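PDB 6LDQ: Tll1590 protein from Thermosynechococcus elongatus, which belongs to the GT-B clan of glycosyltransferases and folds here as an alpha/beta domain built round a largely parallel central sheet. Local coordinates for residues I8-V13 against I31-L36; V47-R52 against P66-I71; I71-G76 against P91-A96. One frame throughout, in Å; residues are numbered along the deposited sequence.

Contact 1: I8-V13 against I31-L36; sequences IALISV and IYVRQL
Leu10 and Val33 join the strand and the helix of a beta-alpha-beta crossover: strand 8-11 is followed by helix 32-42, which hands the chain on to strand 47-52, the parallel neighbour of 8-11, in the manner of the Rossmann-like domains of GT-B proteins. The short axes approach to 8.9 Å and run at 152°, so the helix travels back nearly antiparallel to the strand it lies on. Only 213 Å² is buried, and the closest contacts are between carbon atoms.

Val33 divides its two methyl groups between alternate residues of 8-13. With CG1 anti to the backbone N (chi1 157°), that methyl lies 3.9 Å from CB of Leu10, while its CG2 comes to 3.6 Å from CB of Ser12. Ser12 therefore meets the helix through its methylene carbon. Ile11, between them, turns its CB away from helix 32-42, and its side chain reaches Phe93 and Phe97 of helix 90-104; the alternation identifies the two faces of the sheet. Met49 of strand 47-52 touches both Leu10 and Val33 and extends the apolar layer, and Leu36 also rests on Ile203 of helix 200-216.

One turn beyond Val33, the side chains of Leu36 and Leu10 cross at about a right angle. Their CD2 methyls meet at 3.7 Å, and the same Leu10 CD2 lies 4.0 Å from the carbonyl O of Val33.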
ATOM      1  N   ILE A   8      -9.627   5.824  -2.705  1.00 18.72           N
ATOM      2  CA  ILE A   8      -8.220   5.511  -2.345  1.00 21.08           C
ATOM      3  C   ILE A   8      -8.005   4.009  -2.508  1.00 16.91           C
ATOM      4  O   ILE A   8      -8.910   3.290  -2.322  1.00 15.81           O
ATOM      5  CB  ILE A   8      -7.840   5.975  -0.935  1.00 17.38           C
ATOM      6  CG1 ILE A   8      -8.531   5.164   0.146  1.00 15.05           C
ATOM      7  CG2 ILE A   8      -7.970   7.462  -0.732  1.00 22.31           C
ATOM      8  CD1 ILE A   8      -8.064   5.535   1.491  1.00 24.11           C
ATOM      9  N   ALA A   9      -6.805   3.633  -2.886  1.00 14.90           N
ATOM     10  CA  ALA A   9      -6.429   2.246  -3.068  1.00 15.95           C
ATOM     11  C   ALA A   9      -5.346   1.908  -2.064  1.00 16.10           C
ATOM     12  O   ALA A   9      -4.357   2.643  -1.945  1.00 18.84           O
ATOM     13  CB  ALA A   9      -5.939   1.975  -4.496  1.00 17.01           C
ATOM     14  N   LEU A  10      -5.555   0.821  -1.328  1.00 15.87           N
ATOM     15  CA  LEU A  10      -4.502   0.192  -0.542  1.00 17.73           C
ATOM     16  C   LEU A  10      -4.050  -1.046  -1.308  1.00 16.20           C
ATOM     17  O   LEU A  10      -4.870  -1.754  -1.905  1.00 15.78           O
ATOM     18  CB  LEU A  10      -4.989  -0.189   0.863  1.00 16.79           C
ATOM     19  CG  LEU A  10      -5.042   0.866   1.989  1.00 17.35           C
ATOM     20  CD1 LEU A  10      -5.657   2.182   1.572  1.00 21.36           C
ATOM     21  CD2 LEU A  10      -5.732   0.300   3.230  1.00 18.49           C
ATOM     22  N   ILE A  11      -2.746  -1.285  -1.329  1.00 14.03           N
ATOM     23  CA  ILE A  11      -2.200  -2.410  -2.078  1.00 13.14           C
ATOM     24  C   ILE A  11      -1.336  -3.249  -1.149  1.00 16.82           C
ATOM     25  O   ILE A  11      -0.427  -2.720  -0.502  1.00 14.72           O
ATOM     26  CB  ILE A  11      -1.370  -1.950  -3.288  1.00 18.74           C
ATOM     27  CG1 ILE A  11      -2.266  -1.294  -4.329  1.00 15.49           C
ATOM     28  CG2 ILE A  11      -0.653  -3.139  -3.924  1.00 13.83           C
ATOM     29  CD1 ILE A  11      -1.491  -0.557  -5.374  1.00 19.19           C
ATOM     30  N   SER A  12      -1.628  -4.559  -1.095  1.00 18.56           N
ATOM     31  CA  SER A  12      -0.895  -5.584  -0.369  1.00 16.21           C
ATOM     32  C   SER A  12      -0.857  -6.826  -1.271  1.00 18.09           C
ATOM     33  O   SER A  12      -1.640  -7.765  -1.108  1.00 18.86           O
ATOM     34  CB  SER A  12      -1.532  -5.890   0.979  1.00 23.74           C
ATOM     35  OG  SER A  12      -0.768  -6.832   1.703  1.00 20.25           O
ATOM     36  N   VAL A  13       0.077  -6.825  -2.228  1.00 19.27           N
ATOM     37  CA  VAL A  13       0.291  -7.971  -3.116  1.00 18.24           C
ATOM     38  C   VAL A  13       0.156  -9.271  -2.338  1.00 17.28           C
ATOM     39  O   VAL A  13      -0.672 -10.128  -2.673  1.00 19.02           O
ATOM     40  CB  VAL A  13       1.661  -7.902  -3.802  1.00 14.43           C
ATOM     41  CG1 VAL A  13       1.810  -9.079  -4.798  1.00 13.47           C
ATOM     42  CG2 VAL A  13       1.867  -6.554  -4.484  1.00 13.58           C
ATOM     43  N   ILE A  31      -2.525  -9.096   7.394  1.00 34.57           N
ATOM     44  CA  ILE A  31      -3.852  -8.641   7.797  1.00 35.25           C
ATOM     45  C   ILE A  31      -3.854  -7.122   7.948  1.00 36.42           C
ATOM     46  O   ILE A  31      -4.895  -6.509   8.248  1.00 37.10           O
ATOM     47  CB  ILE A  31      -4.293  -9.350   9.093  1.00 41.10           C
ATOM     48  CG1 ILE A  31      -3.112  -9.495  10.065  1.00 36.59           C
ATOM     49  CG2 ILE A  31      -4.871 -10.718   8.779  1.00 41.75           C
ATOM     50  CD1 ILE A  31      -2.722  -8.219  10.795  1.00 39.37           C
ATOM     51  N   TYR A  32      -2.672  -6.531   7.735  1.00 35.66           N
ATOM     52  CA  TYR A  32      -2.476  -5.102   7.964  1.00 26.93           C
ATOM     53  C   TYR A  32      -3.429  -4.277   7.117  1.00 32.22           C
ATOM     54  O   TYR A  32      -4.068  -3.340   7.614  1.00 30.84           O
ATOM     55  CB  TYR A  32      -1.027  -4.710   7.659  1.00 29.35           C
ATOM     56  CG  TYR A  32      -0.736  -3.230   7.852  1.00 24.33           C
ATOM     57  CD1 TYR A  32      -0.357  -2.737   9.091  1.00 27.05           C
ATOM     58  CD2 TYR A  32      -0.846  -2.331   6.794  1.00 22.53           C
ATOM     59  CE1 TYR A  32      -0.088  -1.381   9.277  1.00 26.39           C
ATOM     60  CE2 TYR A  32      -0.594  -0.980   6.965  1.00 22.05           C
ATOM     61  CZ  TYR A  32      -0.209  -0.510   8.210  1.00 28.67           C
ATOM     62  OH  TYR A  32       0.041   0.838   8.379  1.00 30.39           O
ATOM     63  N   VAL A  33      -3.537  -4.614   5.833  1.00 25.91           N
ATOM     64  CA  VAL A  33      -4.302  -3.797   4.905  1.00 25.95           C
ATOM     65  C   VAL A  33      -5.797  -4.034   5.080  1.00 31.22           C
ATOM     66  O   VAL A  33      -6.585  -3.080   5.143  1.00 26.24           O
ATOM     67  CB  VAL A  33      -3.837  -4.074   3.465  1.00 26.20           C
ATOM     68  CG1 VAL A  33      -4.909  -3.703   2.479  1.00 23.33           C
ATOM     69  CG2 VAL A  33      -2.569  -3.284   3.198  1.00 24.13           C
ATOM     70  N   ARG A  34      -6.204  -5.303   5.186  1.00 31.18           N
ATOM     71  CA  ARG A  34      -7.618  -5.621   5.367  1.00 29.16           C
ATOM     72  C   ARG A  34      -8.210  -4.871   6.554  1.00 31.26           C
ATOM     73  O   ARG A  34      -9.291  -4.279   6.458  1.00 26.53           O
ATOM     74  CB  ARG A  34      -7.804  -7.127   5.548  1.00 34.25           C
ATOM     75  CG  ARG A  34      -9.205  -7.603   5.190  1.00 35.71           C
ATOM     76  CD  ARG A  34      -9.954  -8.116   6.403  1.00 39.86           C
ATOM     77  NE  ARG A  34     -11.399  -8.185   6.170  1.00 41.56           N
ATOM     78  CZ  ARG A  34     -12.256  -8.766   7.003  1.00 44.00           C
ATOM     79  NH1 ARG A  34     -11.811  -9.321   8.124  1.00 47.59           N
ATOM     80  NH2 ARG A  34     -13.552  -8.792   6.723  1.00 42.16           N
ATOM     81  N   GLN A  35      -7.512  -4.880   7.687  1.00 31.66           N
ATOM     82  CA  GLN A  35      -8.073  -4.229   8.861  1.00 29.99           C
ATOM     83  C   GLN A  35      -8.015  -2.717   8.725  1.00 27.00           C
ATOM     84  O   GLN A  35      -8.975  -2.025   9.076  1.00 31.91           O
ATOM     85  CB  GLN A  35      -7.355  -4.710  10.116  1.00 33.62           C
ATOM     86  CG  GLN A  35      -7.642  -6.177  10.426  1.00 35.77           C
ATOM     87  CD  GLN A  35      -7.381  -6.522  11.873  1.00 38.47           C
ATOM     88  OE1 GLN A  35      -8.234  -6.308  12.736  1.00 38.05           O
ATOM     89  NE2 GLN A  35      -6.192  -7.054  12.151  1.00 33.72           N
ATOM     90  N   LEU A  36      -6.911  -2.189   8.195  1.00 25.56           N
ATOM     91  CA  LEU A  36      -6.791  -0.745   8.010  1.00 24.18           C
ATOM     92  C   LEU A  36      -7.925  -0.197   7.143  1.00 25.12           C
ATOM     93  O   LEU A  36      -8.648   0.717   7.557  1.00 22.14           O
ATOM     94  CB  LEU A  36      -5.428  -0.407   7.406  1.00 24.39           C
ATOM     95  CG  LEU A  36      -5.148   1.068   7.116  1.00 22.05           C
ATOM     96  CD1 LEU A  36      -5.024   1.888   8.427  1.00 20.29           C
ATOM     97  CD2 LEU A  36      -3.916   1.225   6.263  1.00 24.26           C
TER

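Contact 2: V47-R52 against P66-I71; sequences VDMFTR and PHCRTI
Asp48 OD1 takes the short, straight bond from Arg69 NE, at 2.6 Å, and a water 2.9 Å from this OD1 probably donates to it as well. Arg69 grips the carboxylate side-on with two nitrogens, its NH2 reaching Asp48 OD2 at a longer 3.3 Å. Both oxygens lie close to the guanidinium plane, yet the two flat groups are turned 50° apart, so each nitrogen approaches from above the carboxylate plane. Asp48 OD2 is also hydrogen-bonded to Tyr106 OH, giving this buried acid a partner beyond the arginine. From CG to NE the arginine chain is extended, and CD1 of Ile71 lies 3.6 Å above the guanidinium plane, toward the rim.

Phe50 and Ile71 share this face, side by side and pointing the same way: Ile71 CG2 sits 3.6 Å from Phe50 CD2. Phe97 and Tyr100 of helix 90-104 meet the Phe50 ring edge-to-face.

On the other face, Met49 bends at its end (chi3 -76°), which places CE 3.6 Å from Cys68 SG. Thr70, beside it, has its OG1 bonded to His64.

Five backbone hydrogen bonds join the strands, alternating from Val47 N to His67 O through to Thr51 N to Ile71 O; Met49 N donates to Arg69 O, and Met49 O accepts from Ile71 N at 2.7 Å. Residues 47-50 pair in order with 68-71, and the short strand axes cross at -19°. This one-directional pairing and twist are those of the parallel part of the central sheet in a Rossmann-like GT-B domain.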
ATOM      1  N   VAL A  47     -12.622   2.987   0.051  1.00 18.39           N
ATOM      2  CA  VAL A  47     -11.390   2.189   0.062  1.00 15.13           C
ATOM      3  C   VAL A  47     -11.531   0.941  -0.809  1.00 18.32           C
ATOM      4  O   VAL A  47     -12.351   0.063  -0.511  1.00 17.20           O
ATOM      5  CB  VAL A  47     -11.006   1.745   1.482  1.00 16.25           C
ATOM      6  CG1 VAL A  47      -9.680   0.942   1.432  1.00 13.82           C
ATOM      7  CG2 VAL A  47     -10.961   2.922   2.453  1.00 19.17           C
ATOM      8  N   ASP A  48     -10.650   0.813  -1.806  1.00 17.21           N
ATOM      9  CA  ASP A  48     -10.448  -0.405  -2.585  1.00 14.20           C
ATOM     10  C   ASP A  48      -9.083  -0.974  -2.190  1.00 17.14           C
ATOM     11  O   ASP A  48      -8.070  -0.305  -2.381  1.00 18.60           O
ATOM     12  CB  ASP A  48     -10.474  -0.111  -4.091  1.00 11.77           C
ATOM     13  CG  ASP A  48     -11.903   0.192  -4.635  1.00 14.55           C
ATOM     14  OD1 ASP A  48     -12.877  -0.257  -4.013  1.00 14.11           O
ATOM     15  OD2 ASP A  48     -12.015   0.860  -5.683  1.00 11.66           O
ATOM     16  N   MET A  49      -9.066  -2.186  -1.635  1.00 14.77           N
ATOM     17  CA  MET A  49      -7.840  -2.884  -1.264  1.00 18.72           C
ATOM     18  C   MET A  49      -7.564  -3.978  -2.291  1.00 16.72           C
ATOM     19  O   MET A  49      -8.473  -4.733  -2.644  1.00 17.44           O
ATOM     20  CB  MET A  49      -7.971  -3.496   0.136  1.00 18.15           C
ATOM     21  CG  MET A  49      -8.031  -2.480   1.282  1.00 18.04           C
ATOM     22  SD  MET A  49      -8.704  -3.237   2.775  1.00 28.20           S
ATOM     23  CE  MET A  49     -10.429  -3.253   2.292  1.00 18.43           C
ATOM     24  N   PHE A  50      -6.322  -4.056  -2.773  1.00 17.39           N
ATOM     25  CA  PHE A  50      -5.936  -5.010  -3.810  1.00 14.23           C
ATOM     26  C   PHE A  50      -4.891  -5.977  -3.258  1.00 19.14           C
ATOM     27  O   PHE A  50      -3.900  -5.550  -2.640  1.00 18.00           O
ATOM     28  CB  PHE A  50      -5.377  -4.305  -5.060  1.00 15.29           C
ATOM     29  CG  PHE A  50      -6.359  -3.374  -5.740  1.00 20.55           C
ATOM     30  CD1 PHE A  50      -6.627  -2.100  -5.223  1.00 13.73           C
ATOM     31  CD2 PHE A  50      -7.016  -3.771  -6.899  1.00 19.02           C
ATOM     32  CE1 PHE A  50      -7.544  -1.253  -5.865  1.00 17.16           C
ATOM     33  CE2 PHE A  50      -7.931  -2.927  -7.537  1.00 19.28           C
ATOM     34  CZ  PHE A  50      -8.192  -1.666  -7.014  1.00 18.48           C
ATOM     35  N   THR A  51      -5.132  -7.270  -3.460  1.00 17.85           N
ATOM     36  CA  THR A  51      -4.166  -8.316  -3.180  1.00 21.94           C
ATOM     37  C   THR A  51      -4.213  -9.289  -4.353  1.00 20.28           C
ATOM     38  O   THR A  51      -5.056  -9.171  -5.253  1.00 15.71           O
ATOM     39  CB  THR A  51      -4.449  -8.991  -1.814  1.00 22.49           C
ATOM     40  OG1 THR A  51      -3.406  -9.941  -1.504  1.00 16.79           O
ATOM     41  CG2 THR A  51      -5.825  -9.681  -1.789  1.00 17.73           C
ATOM     42  N   ARG A  52      -3.265 -10.225  -4.384  1.00 19.73           N
ATOM     43  CA  ARG A  52      -3.239 -11.194  -5.461  1.00 19.61           C
ATOM     44  C   ARG A  52      -4.203 -12.340  -5.180  1.00 20.03           C
ATOM     45  O   ARG A  52      -4.500 -12.670  -4.026  1.00 21.89           O
ATOM     46  CB  ARG A  52      -1.815 -11.748  -5.675  1.00 16.65           C
ATOM     47  CG  ARG A  52      -1.276 -12.577  -4.502  1.00 18.72           C
ATOM     48  CD  ARG A  52       0.189 -13.023  -4.777  1.00 19.41           C
ATOM     49  NE  ARG A  52       0.304 -13.487  -6.151  1.00 21.10           N
ATOM     50  CZ  ARG A  52       0.273 -14.770  -6.495  1.00 22.16           C
ATOM     51  NH1 ARG A  52       0.183 -15.691  -5.549  1.00 22.46           N
ATOM     52  NH2 ARG A  52       0.340 -15.130  -7.778  1.00 21.68           N
ATOM     53  N   PRO A  66     -20.579  -0.565   1.849  1.00 29.74           N
ATOM     54  CA  PRO A  66     -20.876   0.172   0.609  1.00 29.37           C
ATOM     55  C   PRO A  66     -19.700   0.906  -0.020  1.00 32.12           C
ATOM     56  O   PRO A  66     -19.722   1.175  -1.225  1.00 36.51           O
ATOM     57  CB  PRO A  66     -21.955   1.173   1.050  1.00 33.17           C
ATOM     58  CG  PRO A  66     -22.655   0.491   2.160  1.00 38.89           C
ATOM     59  CD  PRO A  66     -21.621  -0.344   2.875  1.00 39.45           C
ATOM     60  N   HIS A  67     -18.680   1.259   0.761  1.00 27.82           N
ATOM     61  CA  HIS A  67     -17.533   1.954   0.192  1.00 25.73           C
ATOM     62  C   HIS A  67     -16.220   1.268   0.534  1.00 21.39           C
ATOM     63  O   HIS A  67     -15.174   1.915   0.488  1.00 26.57           O
ATOM     64  CB  HIS A  67     -17.495   3.415   0.646  1.00 25.66           C
ATOM     65  CG  HIS A  67     -18.823   4.102   0.573  1.00 30.78           C
ATOM     66  ND1 HIS A  67     -19.599   4.328   1.688  1.00 33.47           N
ATOM     67  CD2 HIS A  67     -19.502   4.624  -0.474  1.00 33.04           C
ATOM     68  CE1 HIS A  67     -20.706   4.956   1.330  1.00 34.82           C
ATOM     69  NE2 HIS A  67     -20.672   5.149   0.022  1.00 33.58           N
ATOM     70  N   CYS A  68     -16.251  -0.025   0.864  1.00 19.93           N
ATOM     71  CA  CYS A  68     -15.046  -0.761   1.232  1.00 23.81           C
ATOM     72  C   CYS A  68     -15.106  -2.156   0.622  1.00 19.92           C
ATOM     73  O   CYS A  68     -16.056  -2.903   0.870  1.00 22.76           O
ATOM     74  CB  CYS A  68     -14.909  -0.846   2.761  1.00 25.38           C
ATOM     75  SG  CYS A  68     -13.549  -1.897   3.337  1.00 25.15           S
ATOM     76  N   ARG A  69     -14.086  -2.521  -0.158  1.00 18.39           N
ATOM     77  CA  ARG A  69     -14.026  -3.852  -0.747  1.00 16.39           C
ATOM     78  C   ARG A  69     -12.574  -4.289  -0.913  1.00 15.58           C
ATOM     79  O   ARG A  69     -11.660  -3.463  -0.964  1.00 16.02           O
ATOM     80  CB  ARG A  69     -14.722  -3.898  -2.107  1.00 22.14           C
ATOM     81  CG  ARG A  69     -14.234  -2.856  -3.075  1.00 24.30           C
ATOM     82  CD  ARG A  69     -15.158  -2.694  -4.294  1.00 16.86           C
ATOM     83  NE  ARG A  69     -14.540  -1.810  -5.277  1.00 18.38           N
ATOM     84  CZ  ARG A  69     -14.774  -1.834  -6.585  1.00 21.24           C
ATOM     85  NH1 ARG A  69     -15.644  -2.695  -7.099  1.00 21.71           N
ATOM     86  NH2 ARG A  69     -14.144  -0.980  -7.375  1.00 22.91           N
ATOM     87  N   THR A  70     -12.386  -5.600  -1.017  1.00 20.40           N
ATOM     88  CA  THR A  70     -11.115  -6.199  -1.423  1.00 21.57           C
ATOM     89  C   THR A  70     -11.257  -6.694  -2.855  1.00 21.20           C
ATOM     90  O   THR A  70     -12.264  -7.326  -3.198  1.00 25.81           O
ATOM     91  CB  THR A  70     -10.720  -7.361  -0.505  1.00 18.05           C
ATOM     92  OG1 THR A  70     -10.702  -6.914   0.847  1.00 19.69           O
ATOM     93  CG2 THR A  70      -9.315  -7.927  -0.864  1.00 17.78           C
ATOM     94  N   ILE A  71     -10.262  -6.395  -3.686  1.00 16.66           N
ATOM     95  CA  ILE A  71     -10.202  -6.860  -5.067  1.00 17.99           C
ATOM     96  C   ILE A  71      -9.013  -7.811  -5.197  1.00 17.17           C
ATOM     97  O   ILE A  71      -7.885  -7.466  -4.810  1.00 17.04           O
ATOM     98  CB  ILE A  71     -10.094  -5.671  -6.039  1.00 16.86           C
ATOM     99  CG1 ILE A  71     -11.449  -4.946  -6.139  1.00 21.15           C
ATOM    100  CG2 ILE A  71      -9.640  -6.141  -7.398  1.00 20.70           C
ATOM    101  CD1 ILE A  71     -11.347  -3.461  -6.459  1.00 22.80           C
TER
HETATM  102  O   HOH W   1     -14.679   1.057  -2.206  1.00 20.54           O

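Contact 3: I71-G76 against P91-A96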
ATOM      1  N   ILE A  71     -10.262  -6.395  -3.686  1.00 16.66           N
ATOM      2  CA  ILE A  71     -10.202  -6.860  -5.067  1.00 17.99           C
ATOM      3  C   ILE A  71      -9.013  -7.811  -5.197  1.00 17.17           C
ATOM      4  O   ILE A  71      -7.885  -7.466  -4.810  1.00 17.04           O
ATOM      5  CB  ILE A  71     -10.094  -5.671  -6.039  1.00 16.86           C
ATOM      6  CG1 ILE A  71     -11.449  -4.946  -6.139  1.00 21.15           C
ATOM      7  CG2 ILE A  71      -9.640  -6.141  -7.398  1.00 20.70           C
ATOM      8  CD1 ILE A  71     -11.347  -3.461  -6.459  1.00 22.80           C
ATOM      9  N   ARG A  72      -9.264  -9.019  -5.694  1.00 18.95           N
ATOM     10  CA  ARG A  72      -8.208 -10.016  -5.857  1.00 20.14           C
ATOM     11  C   ARG A  72      -7.843 -10.102  -7.331  1.00 20.20           C
ATOM     12  O   ARG A  72      -8.697 -10.392  -8.181  1.00 21.11           O
ATOM     13  CB  ARG A  72      -8.637 -11.373  -5.300  1.00 18.27           C
ATOM     14  CG  ARG A  72      -8.898 -11.322  -3.809  1.00 22.77           C
ATOM     15  CD  ARG A  72      -9.442 -12.616  -3.248  1.00 22.59           C
ATOM     16  NE  ARG A  72      -8.410 -13.639  -3.148  1.00 32.20           N
ATOM     17  CZ  ARG A  72      -7.547 -13.736  -2.144  1.00 32.02           C
ATOM     18  NH1 ARG A  72      -7.595 -12.866  -1.146  1.00 30.41           N
ATOM     19  NH2 ARG A  72      -6.634 -14.705  -2.145  1.00 29.22           N
ATOM     20  N   LEU A  73      -6.586  -9.822  -7.641  1.00 19.39           N
ATOM     21  CA  LEU A  73      -6.162  -9.703  -9.018  1.00 19.61           C
ATOM     22  C   LEU A  73      -5.415 -10.965  -9.407  1.00 22.28           C
ATOM     23  O   LEU A  73      -4.624 -11.493  -8.623  1.00 17.49           O
ATOM     24  CB  LEU A  73      -5.269  -8.481  -9.228  1.00 20.21           C
ATOM     25  CG  LEU A  73      -5.811  -7.100  -8.827  1.00 17.81           C
ATOM     26  CD1 LEU A  73      -4.663  -6.113  -8.743  1.00 14.44           C
ATOM     27  CD2 LEU A  73      -6.865  -6.617  -9.826  1.00 18.11           C
ATOM     28  N   GLN A  74      -5.706 -11.468 -10.599  1.00 21.60           N
ATOM     29  CA  GLN A  74      -4.898 -12.550 -11.138  1.00 20.85           C
ATOM     30  C   GLN A  74      -3.558 -11.962 -11.555  1.00 20.41           C
ATOM     31  O   GLN A  74      -3.489 -11.105 -12.443  1.00 16.08           O
ATOM     32  CB  GLN A  74      -5.603 -13.239 -12.298  1.00 20.57           C
ATOM     33  CG  GLN A  74      -4.789 -14.390 -12.870  1.00 25.93           C
ATOM     34  CD  GLN A  74      -5.607 -15.310 -13.765  1.00 30.08           C
ATOM     35  OE1 GLN A  74      -6.829 -15.163 -13.888  1.00 27.48           O
ATOM     36  NE2 GLN A  74      -4.932 -16.267 -14.398  1.00 25.32           N
ATOM     37  N   ALA A  75      -2.493 -12.376 -10.873  1.00 23.27           N
ATOM     38  CA  ALA A  75      -1.174 -11.819 -11.158  1.00 20.96           C
ATOM     39  C   ALA A  75      -0.144 -12.885 -10.782  1.00 21.32           C
ATOM     40  O   ALA A  75       0.280 -12.981  -9.629  1.00 24.68           O
ATOM     41  CB  ALA A  75      -0.955 -10.521 -10.404  1.00 21.48           C
ATOM     42  N   GLY A  76       0.239 -13.692 -11.767  1.00 22.97           N
ATOM     43  CA  GLY A  76       1.049 -14.853 -11.505  1.00 25.40           C
ATOM     44  C   GLY A  76       0.182 -16.028 -11.105  1.00 28.14           C
ATOM     45  O   GLY A  76      -1.052 -15.941 -11.076  1.00 22.83           O
ATOM     46  N   PRO A  91       5.131  -7.198 -12.244  1.00 16.56           N
ATOM     47  CA  PRO A  91       4.685  -6.593 -13.512  1.00 16.86           C
ATOM     48  C   PRO A  91       3.276  -7.002 -13.915  1.00 20.67           C
ATOM     49  O   PRO A  91       2.559  -6.197 -14.524  1.00 19.83           O
ATOM     50  CB  PRO A  91       5.722  -7.099 -14.531  1.00 24.14           C
ATOM     51  CG  PRO A  91       6.957  -7.290 -13.730  1.00 20.48           C
ATOM     52  CD  PRO A  91       6.489  -7.773 -12.374  1.00 18.42           C
ATOM     53  N   LYS A  92       2.870  -8.235 -13.604  1.00 16.50           N
ATOM     54  CA  LYS A  92       1.505  -8.652 -13.881  1.00 22.33           C
ATOM     55  C   LYS A  92       0.533  -7.993 -12.911  1.00 17.69           C
ATOM     56  O   LYS A  92      -0.577  -7.607 -13.304  1.00 18.63           O
ATOM     57  CB  LYS A  92       1.383 -10.175 -13.814  1.00 22.80           C
ATOM     58  CG  LYS A  92       2.296 -10.931 -14.792  1.00 27.99           C
ATOM     59  CD  LYS A  92       2.392 -12.417 -14.451  1.00 31.44           C
ATOM     60  CE  LYS A  92       2.426 -13.269 -15.713  1.00 30.22           C
ATOM     61  NZ  LYS A  92       2.711 -14.714 -15.427  1.00 36.79           N
ATOM     62  N   PHE A  93       0.935  -7.861 -11.638  1.00 17.91           N
ATOM     63  CA  PHE A  93       0.088  -7.168 -10.660  1.00 15.07           C
ATOM     64  C   PHE A  93      -0.106  -5.713 -11.044  1.00 16.86           C
ATOM     65  O   PHE A  93      -1.202  -5.155 -10.873  1.00 20.77           O
ATOM     66  CB  PHE A  93       0.680  -7.287  -9.258  1.00 17.10           C
ATOM     67  CG  PHE A  93      -0.282  -6.929  -8.155  1.00 14.25           C
ATOM     68  CD1 PHE A  93      -0.544  -5.606  -7.852  1.00 16.84           C
ATOM     69  CD2 PHE A  93      -0.899  -7.917  -7.416  1.00 16.92           C
ATOM     70  CE1 PHE A  93      -1.433  -5.270  -6.837  1.00 14.03           C
ATOM     71  CE2 PHE A  93      -1.785  -7.598  -6.399  1.00 18.21           C
ATOM     72  CZ  PHE A  93      -2.047  -6.275  -6.105  1.00 16.10           C
ATOM     73  N   VAL A  94       0.930  -5.088 -11.594  1.00 15.38           N
ATOM     74  CA  VAL A  94       0.825  -3.700 -12.029  1.00 18.83           C
ATOM     75  C   VAL A  94      -0.180  -3.564 -13.169  1.00 23.32           C
ATOM     76  O   VAL A  94      -1.001  -2.638 -13.180  1.00 19.75           O
ATOM     77  CB  VAL A  94       2.209  -3.158 -12.432  1.00 16.07           C
ATOM     78  CG1 VAL A  94       2.065  -1.940 -13.315  1.00 21.20           C
ATOM     79  CG2 VAL A  94       3.069  -2.839 -11.179  1.00 17.01           C
ATOM     80  N   GLU A  95      -0.128  -4.480 -14.145  1.00 21.87           N
ATOM     81  CA  GLU A  95      -1.054  -4.445 -15.280  1.00 21.52           C
ATOM     82  C   GLU A  95      -2.497  -4.681 -14.841  1.00 22.87           C
ATOM     83  O   GLU A  95      -3.422  -4.019 -15.334  1.00 22.15           O
ATOM     84  CB  GLU A  95      -0.650  -5.503 -16.328  1.00 21.83           C
ATOM     85  CG  GLU A  95      -1.856  -6.108 -17.094  1.00 28.72           C
ATOM     86  CD  GLU A  95      -1.469  -7.155 -18.145  1.00 30.20           C
ATOM     87  OE1 GLU A  95      -0.349  -7.704 -18.076  1.00 35.75           O
ATOM     88  OE2 GLU A  95      -2.295  -7.433 -19.037  1.00 39.90           O
ATOM     89  N   ALA A  96      -2.711  -5.655 -13.955  1.00 20.08           N
ATOM     90  CA  ALA A  96      -4.053  -5.934 -13.459  1.00 18.69           C
ATOM     91  C   ALA A  96      -4.614  -4.747 -12.687  1.00 22.09           C
ATOM     92  O   ALA A  96      -5.804  -4.414 -12.813  1.00 16.97           O
ATOM     93  CB  ALA A  96      -4.025  -7.177 -12.576  1.00 16.18           C
TER
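Leu73 carries the strand side of this contact, and each of its side-chain atoms has a partner on helix 90-104. Its CB lies 3.8 Å from CB of Ala96, and its CG is still 4.2 Å from that same methyl. At the fork the branches part. CD2 stays with the alanine, 3.9 Å from the carbonyl O of Ala96. CD1, anti to CA (chi2 164°), reaches over a face of the Phe93 ring: it stands 3.9 Å from the ring centroid and only 18° off the normal, which qualifies as a CH-pi contact. The methyl is displaced toward the rim, its nearest ring atom being Phe93 CZ at 3.7 Å. The two side chains cross at about a right angle.

Two residues later the chain comes closer to the helix, at Ala75, whose side chain is only a methyl. Ala75 CB presses against the helix backbone, 3.5 Å from the N of Phe93, and also touches CB of that phenylalanine while meeting its ring obliquely. Lys92 flanks the spot with the aliphatic part of its side chain: its CB is 4.0 Å from CA of Ala75, and its CD lies 3.7 Å from the N of Gly76. Gly76 has a positive phi of 85°, and its backbone angles are ones at which a beta carbon would crowd the carbonyl O of Ala75.

These contacts fasten the end of strand 68-73 and the loop after it to helix 90-104. Leu73 continues along that helix onto Phe97 and Tyr100 and onto Phe50 of the adjacent strand. Phe93 likewise touches Phe50 of strand 47-52, and Val119 of helix 113-126, so its side chain reaches both the sheet and helix 113-126.

All three contacts involve one sheet, in which strand 47-52 lies between 8-11 and 68-73. Contacts 1 and 2 have centres about 8 Å apart and are joined by probable backbone hydrogen bonds, Leu10 O to Phe50 N and Ser12 N to Phe50 O, both 2.9 Å. Contacts 2 and 3, with centres about 14 Å apart, share Ile71; Arg52 NH2 reaches Ala75 O at 2.8 Å, holding the loop beyond the strand. Contacts 1 and 3 are about 15 Å apart between centres and use helices on opposite faces of the sheet, yet Ile11 CG2 still touches Phe93 CE1 at 3.7 Å.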